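Local coordinates for hypothetical protein (Shewanella oneidensis, PDB 2OTM) that is of unknown function but belongs to the YjgF-like family and is a putative endoribonuclease of the L-PSP type, at residues G65-R70 / A112-D118; Q42-L46 / L71-A76. All coordinates share one frame; numbering follows the deposited sequence.

In the fold
Helix 62-84 serves both contacts: its residues 65-70 pack on the second long helix, 109-124, in contact 1, and the next turns, 71-76, receive the loop and short strand 42-46 in contact 2. The contact centres lie 10 Å apart. They meet where Ala68 O comes within 3.5 Å of Pro44 CB, and Thr73, in the helical segment of contact 2, packs on Ala116 of contact 1. Bound acetate ions, probably from the crystallisation liquor although such ions often mark pockets, lie about 5 Å from the side chain of Leu113 and about 4 Å from that of Phe43. Contact 1 also borders a second subunit of the three-chain assembly, whereas contact 2 stays within the chain.

Contact 1 (G65-R70 / A112-D118); sequences GYAACR and ALDGASD
Tyr66 lays its ring flat over Gly115 where helices 62-84 and 109-124, the two long helices on the sheet of this YjgF-like fold, cross at -36°, local axes 6.4 Å apart. Gly115 CA points into the centre of the ring face in a CH-pi contact, 3.4 Å from the centroid and 8° off the normal. With CG anti to the backbone N, the ring reaches across the helix surface and becomes a knob among Ala112, Asp114, Gly115 and Asp118. Without a side chain, Gly115 comes close enough for a CA-H...O contact from its CA to Tyr66 O. At the ring edge, the hydroxyl donates in plane to the anti lone pair of Asp118 OD2 (2.6 Å), the ring and carboxylate planes turned 56° apart; Asp118 OD1 is held by Asn26 of the second subunit. Cys69, the second knob, directs its CB at Ala112 O (3.4 Å) and brings SG to 4.2 Å from Leu113 CD1. Arg70 passes Gly115 O with its CB (3.6 Å), extends from CG to NE and forms a salt bridge with Glu122. A water in the guanidinium plane accepts from Arg70 NH1 (2.9 Å) and donates to Gly115 O at 2.7 Å.

Contact 2 (Q42-L46 / L71-A76); sequences QFPYL and LATLNA
Asn75 ties helix 62-84 of this YjgF-like fold to Tyr45, which follows an inverse gamma turn centred on Pro44. The CB of Asn75 sits 3.4 Å from Phe43 O. Chi1 of -84° places CG anti to the carbonyl carbon, and CG too lies close to Phe43 O. The amide then divides: OD1 comes to the edge of the Tyr45 ring and packs 3.6 Å from Tyr45 CB, while ND2 donates to Tyr45 O (3.0 Å, 166° at the hydrogen), in the carbonyl plane and on a lone pair. The other N-H of ND2 turns back to Leu71 O at 3.0 Å, meeting it from above the carbonyl plane; the backbone N of Asn75 reaches the same oxygen from the opposite face. Both acceptors lie almost in the amide plane, which fixes its rotation. A leucine in its place would probably leave Tyr45 O without this donor and the strand less firmly tied to the helix. Leu71 sets CD1 against Tyr45 O and CD2 against the carbonyl of Pro44, with CD2 also meeting Leu46 CB. Ala72 CA makes a CA-H...O contact with Phe43 O, and its CB packs on Gln42 O and the Phe43 carbonyl carbon, with Pro44 CD a little farther off. Gln42 rests CG 3.6 Å from Ala76 CB, and the bend at chi2 (-74°) then carries its amide toward Asn75 O. A water joins Gln42 OE1 and Asn75 O, two acceptors that cannot bond each other, donating to them at 2.6 and 2.8 Å.

Contact 1 (G65-R70 / A112-D118)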
loop_
_atom_site.group_PDB
_atom_site.type_symbol
_atom_site.label_atom_id
_atom_site.label_comp_id
_atom_site.label_asym_id
_atom_site.label_seq_id
_atom_site.Cartn_x
_atom_site.Cartn_y
_atom_site.Cartn_z
ATOM N N GLY B 65 13.806 -16.972 0.445
ATOM C CA GLY B 65 12.841 -15.864 0.556
ATOM C C GLY B 65 11.792 -16.148 1.614
ATOM O O GLY B 65 11.402 -15.258 2.362
ATOM N N TYR B 66 11.308 -17.379 1.652
ATOM C CA TYR B 66 10.338 -17.791 2.680
ATOM C C TYR B 66 10.918 -17.547 4.076
ATOM O O TYR B 66 10.289 -16.955 4.943
ATOM C CB TYR B 66 10.020 -19.267 2.507
ATOM C CG TYR B 66 9.011 -19.817 3.483
ATOM C CD1 TYR B 66 9.378 -20.160 4.769
ATOM C CD2 TYR B 66 7.677 -19.998 3.116
ATOM C CE1 TYR B 66 8.432 -20.673 5.688
ATOM C CE2 TYR B 66 6.744 -20.526 4.025
ATOM C CZ TYR B 66 7.130 -20.844 5.301
ATOM O OH TYR B 66 6.191 -21.323 6.201
ATOM N N ALA B 67 12.140 -18.005 4.267
ATOM C CA ALA B 67 12.863 -17.827 5.546
ATOM C C ALA B 67 13.043 -16.340 5.846
ATOM O O ALA B 67 12.895 -15.895 7.014
ATOM C CB ALA B 67 14.199 -18.545 5.470
ATOM N N ALA B 68 13.315 -15.549 4.792
ATOM C CA ALA B 68 13.493 -14.118 4.974
ATOM C C ALA B 68 12.215 -13.429 5.421
ATOM O O ALA B 68 12.229 -12.608 6.323
ATOM C CB ALA B 68 13.981 -13.484 3.691
ATOM N N CYS B 69 11.099 -13.775 4.802
ATOM C CA CYS B 69 9.823 -13.166 5.183
ATOM C C CYS B 69 9.377 -13.599 6.555
ATOM O O CYS B 69 8.718 -12.829 7.286
ATOM C CB CYS B 69 8.763 -13.487 4.166
ATOM S SG CYS B 69 9.069 -12.686 2.553
ATOM N N ARG B 70 9.725 -14.829 6.910
ATOM C CA ARG B 70 9.478 -15.327 8.269
ATOM C C ARG B 70 10.272 -14.490 9.282
ATOM O O ARG B 70 9.730 -14.075 10.315
ATOM C CB ARG B 70 9.828 -16.817 8.348
ATOM C CG ARG B 70 9.588 -17.492 9.691
ATOM C CD ARG B 70 9.943 -18.990 9.616
ATOM N NE ARG B 70 9.911 -19.656 10.938
ATOM C CZ ARG B 70 8.840 -20.242 11.490
ATOM N NH1 ARG B 70 7.671 -20.266 10.880
ATOM N NH2 ARG B 70 8.939 -20.810 12.677
ATOM N N ALA B 112 7.263 -17.122 -1.176
ATOM C CA ALA B 112 8.160 -16.479 -0.229
ATOM C C ALA B 112 7.386 -15.728 0.839
ATOM O O ALA B 112 7.665 -15.880 2.016
ATOM C CB ALA B 112 9.157 -15.514 -0.936
ATOM N N LEU B 113 6.383 -14.952 0.436
ATOM C CA LEU B 113 5.580 -14.205 1.397
ATOM C C LEU B 113 4.760 -15.082 2.337
ATOM O O LEU B 113 4.386 -14.653 3.440
ATOM C CB LEU B 113 4.698 -13.157 0.703
ATOM C CG LEU B 113 4.090 -12.105 1.644
ATOM C CD1 LEU B 113 5.122 -11.364 2.475
ATOM C CD2 LEU B 113 3.164 -11.150 0.900
ATOM N N ASP B 114 4.503 -16.322 1.936
ATOM C CA ASP B 114 3.920 -17.303 2.849
ATOM C C ASP B 114 4.784 -17.530 4.076
ATOM O O ASP B 114 4.277 -18.008 5.068
ATOM C CB ASP B 114 3.670 -18.655 2.157
ATOM C CG ASP B 114 2.415 -18.666 1.299
ATOM O OD1 ASP B 114 1.514 -17.817 1.512
ATOM O OD2 ASP B 114 2.355 -19.539 0.400
ATOM N N GLY B 115 6.078 -17.208 4.025
ATOM C CA GLY B 115 6.910 -17.260 5.233
ATOM C C GLY B 115 6.342 -16.338 6.312
ATOM O O GLY B 115 6.359 -16.663 7.500
ATOM N N ALA B 116 5.855 -15.163 5.890
ATOM C CA ALA B 116 5.168 -14.244 6.780
ATOM C C ALA B 116 3.794 -14.783 7.176
ATOM O O ALA B 116 3.474 -14.862 8.350
ATOM C CB ALA B 116 5.024 -12.842 6.117
ATOM N N SER B 117 2.960 -15.113 6.201
ATOM C CA SER B 117 1.589 -15.551 6.486
ATOM C C SER B 117 1.557 -16.765 7.397
ATOM O O SER B 117 0.766 -16.799 8.346
ATOM C CB SER B 117 0.804 -15.806 5.198
ATOM O OG SER B 117 0.616 -14.603 4.449
ATOM N N ASP B 118 2.435 -17.746 7.140
ATOM C CA ASP B 118 2.430 -18.982 7.942
ATOM C C ASP B 118 2.834 -18.678 9.380
ATOM O O ASP B 118 2.322 -19.302 10.303
ATOM C CB ASP B 118 3.404 -20.015 7.366
ATOM C CG ASP B 118 2.949 -20.592 6.039
ATOM O OD1 ASP B 118 1.782 -20.384 5.640
ATOM O OD2 ASP B 118 3.764 -21.277 5.407
HETATM O O HOH W 1 6.869 -19.182 8.360
#

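Contact 2 (Q42-L46 / L71-A76)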
loop_
_atom_site.group_PDB
_atom_site.type_symbol
_atom_site.label_atom_id
_atom_site.label_comp_id
_atom_site.label_asym_id
_atom_site.label_seq_id
_atom_site.Cartn_x
_atom_site.Cartn_y
_atom_site.Cartn_z
ATOM N N GLN B 42 9.499 -3.559 8.389
ATOM C CA GLN B 42 10.265 -4.459 9.238
ATOM C C GLN B 42 11.120 -5.379 8.378
ATOM O O GLN B 42 10.658 -5.886 7.387
ATOM C CB GLN B 42 9.329 -5.312 10.088
ATOM C CG GLN B 42 8.384 -4.499 10.917
ATOM C CD GLN B 42 9.059 -3.833 12.092
ATOM O OE1 GLN B 42 9.888 -4.429 12.764
ATOM N NE2 GLN B 42 8.693 -2.577 12.349
ATOM N N PHE B 43 12.384 -5.519 8.767
ATOM C CA PHE B 43 13.410 -6.180 7.966
ATOM C C PHE B 43 13.796 -7.521 8.576
ATOM O O PHE B 43 13.608 -7.749 9.794
ATOM C CB PHE B 43 14.664 -5.316 7.990
ATOM C CG PHE B 43 14.509 -3.994 7.306
ATOM C CD1 PHE B 43 14.026 -2.881 8.001
ATOM C CD2 PHE B 43 14.867 -3.842 5.978
ATOM C CE1 PHE B 43 13.884 -1.654 7.361
ATOM C CE2 PHE B 43 14.719 -2.620 5.337
ATOM C CZ PHE B 43 14.224 -1.525 6.027
ATOM N N PRO B 44 14.414 -8.390 7.778
ATOM C CA PRO B 44 14.894 -9.662 8.280
ATOM C C PRO B 44 16.262 -9.575 8.980
ATOM O O PRO B 44 17.309 -9.961 8.430
ATOM C CB PRO B 44 14.933 -10.543 7.024
ATOM C CG PRO B 44 15.237 -9.630 5.942
ATOM C CD PRO B 44 14.649 -8.261 6.326
ATOM N N TYR B 45 16.216 -9.046 10.190
ATOM C CA TYR B 45 17.353 -8.885 11.055
ATOM C C TYR B 45 17.476 -10.044 11.995
ATOM O O TYR B 45 16.492 -10.508 12.551
ATOM C CB TYR B 45 17.187 -7.668 11.962
ATOM C CG TYR B 45 17.463 -6.339 11.315
ATOM C CD1 TYR B 45 18.741 -6.008 10.894
ATOM C CD2 TYR B 45 16.466 -5.374 11.205
ATOM C CE1 TYR B 45 19.012 -4.789 10.315
ATOM C CE2 TYR B 45 16.733 -4.140 10.619
ATOM C CZ TYR B 45 18.014 -3.864 10.177
ATOM O OH TYR B 45 18.300 -2.650 9.632
ATOM N N LEU B 46 18.710 -10.475 12.221
ATOM C CA LEU B 46 18.986 -11.460 13.231
ATOM C C LEU B 46 20.257 -11.000 13.939
ATOM O O LEU B 46 21.269 -10.762 13.289
ATOM C CB LEU B 46 19.197 -12.811 12.568
ATOM C CG LEU B 46 19.645 -13.972 13.471
ATOM C CD1 LEU B 46 18.522 -14.429 14.400
ATOM C CD2 LEU B 46 20.168 -15.127 12.606
ATOM N N LEU B 71 11.550 -14.240 9.011
ATOM C CA LEU B 71 12.390 -13.485 9.932
ATOM C C LEU B 71 11.938 -12.019 10.035
ATOM O O LEU B 71 11.905 -11.450 11.131
ATOM C CB LEU B 71 13.857 -13.574 9.525
ATOM C CG LEU B 71 14.902 -12.964 10.438
ATOM C CD1 LEU B 71 14.783 -13.442 11.904
ATOM C CD2 LEU B 71 16.295 -13.203 9.827
ATOM N N ALA B 72 11.608 -11.397 8.906
ATOM C CA ALA B 72 11.050 -10.025 8.932
ATOM C C ALA B 72 9.767 -9.952 9.757
ATOM O O ALA B 72 9.515 -8.972 10.485
ATOM C CB ALA B 72 10.795 -9.540 7.481
ATOM N N THR B 73 8.955 -11.003 9.662
ATOM C CA THR B 73 7.686 -11.055 10.399
ATOM C C THR B 73 7.961 -11.271 11.896
ATOM O O THR B 73 7.285 -10.706 12.743
ATOM C CB THR B 73 6.759 -12.122 9.838
ATOM O OG1 THR B 73 6.484 -11.824 8.449
ATOM C CG2 THR B 73 5.459 -12.143 10.619
ATOM N N LEU B 74 8.974 -12.059 12.223
ATOM C CA LEU B 74 9.372 -12.186 13.625
ATOM C C LEU B 74 9.778 -10.838 14.179
ATOM O O LEU B 74 9.433 -10.510 15.315
ATOM C CB LEU B 74 10.530 -13.184 13.764
ATOM C CG LEU B 74 10.907 -13.612 15.172
ATOM C CD1 LEU B 74 9.728 -14.367 15.841
ATOM C CD2 LEU B 74 12.170 -14.460 15.121
ATOM N N ASN B 75 10.519 -10.059 13.387
ATOM C CA ASN B 75 10.849 -8.672 13.747
ATOM C C ASN B 75 9.600 -7.817 13.924
ATOM O O ASN B 75 9.477 -7.098 14.905
ATOM C CB ASN B 75 11.789 -8.029 12.703
ATOM C CG ASN B 75 13.252 -8.356 12.953
ATOM O OD1 ASN B 75 13.958 -7.574 13.609
ATOM N ND2 ASN B 75 13.702 -9.525 12.484
ATOM N N ALA B 76 8.655 -7.926 12.994
ATOM C CA ALA B 76 7.380 -7.215 13.099
ATOM C C ALA B 76 6.602 -7.577 14.371
ATOM O O ALA B 76 5.968 -6.722 14.978
ATOM C CB ALA B 76 6.512 -7.472 11.840
HETATM O O HOH W 2 11.084 -4.840 15.067
#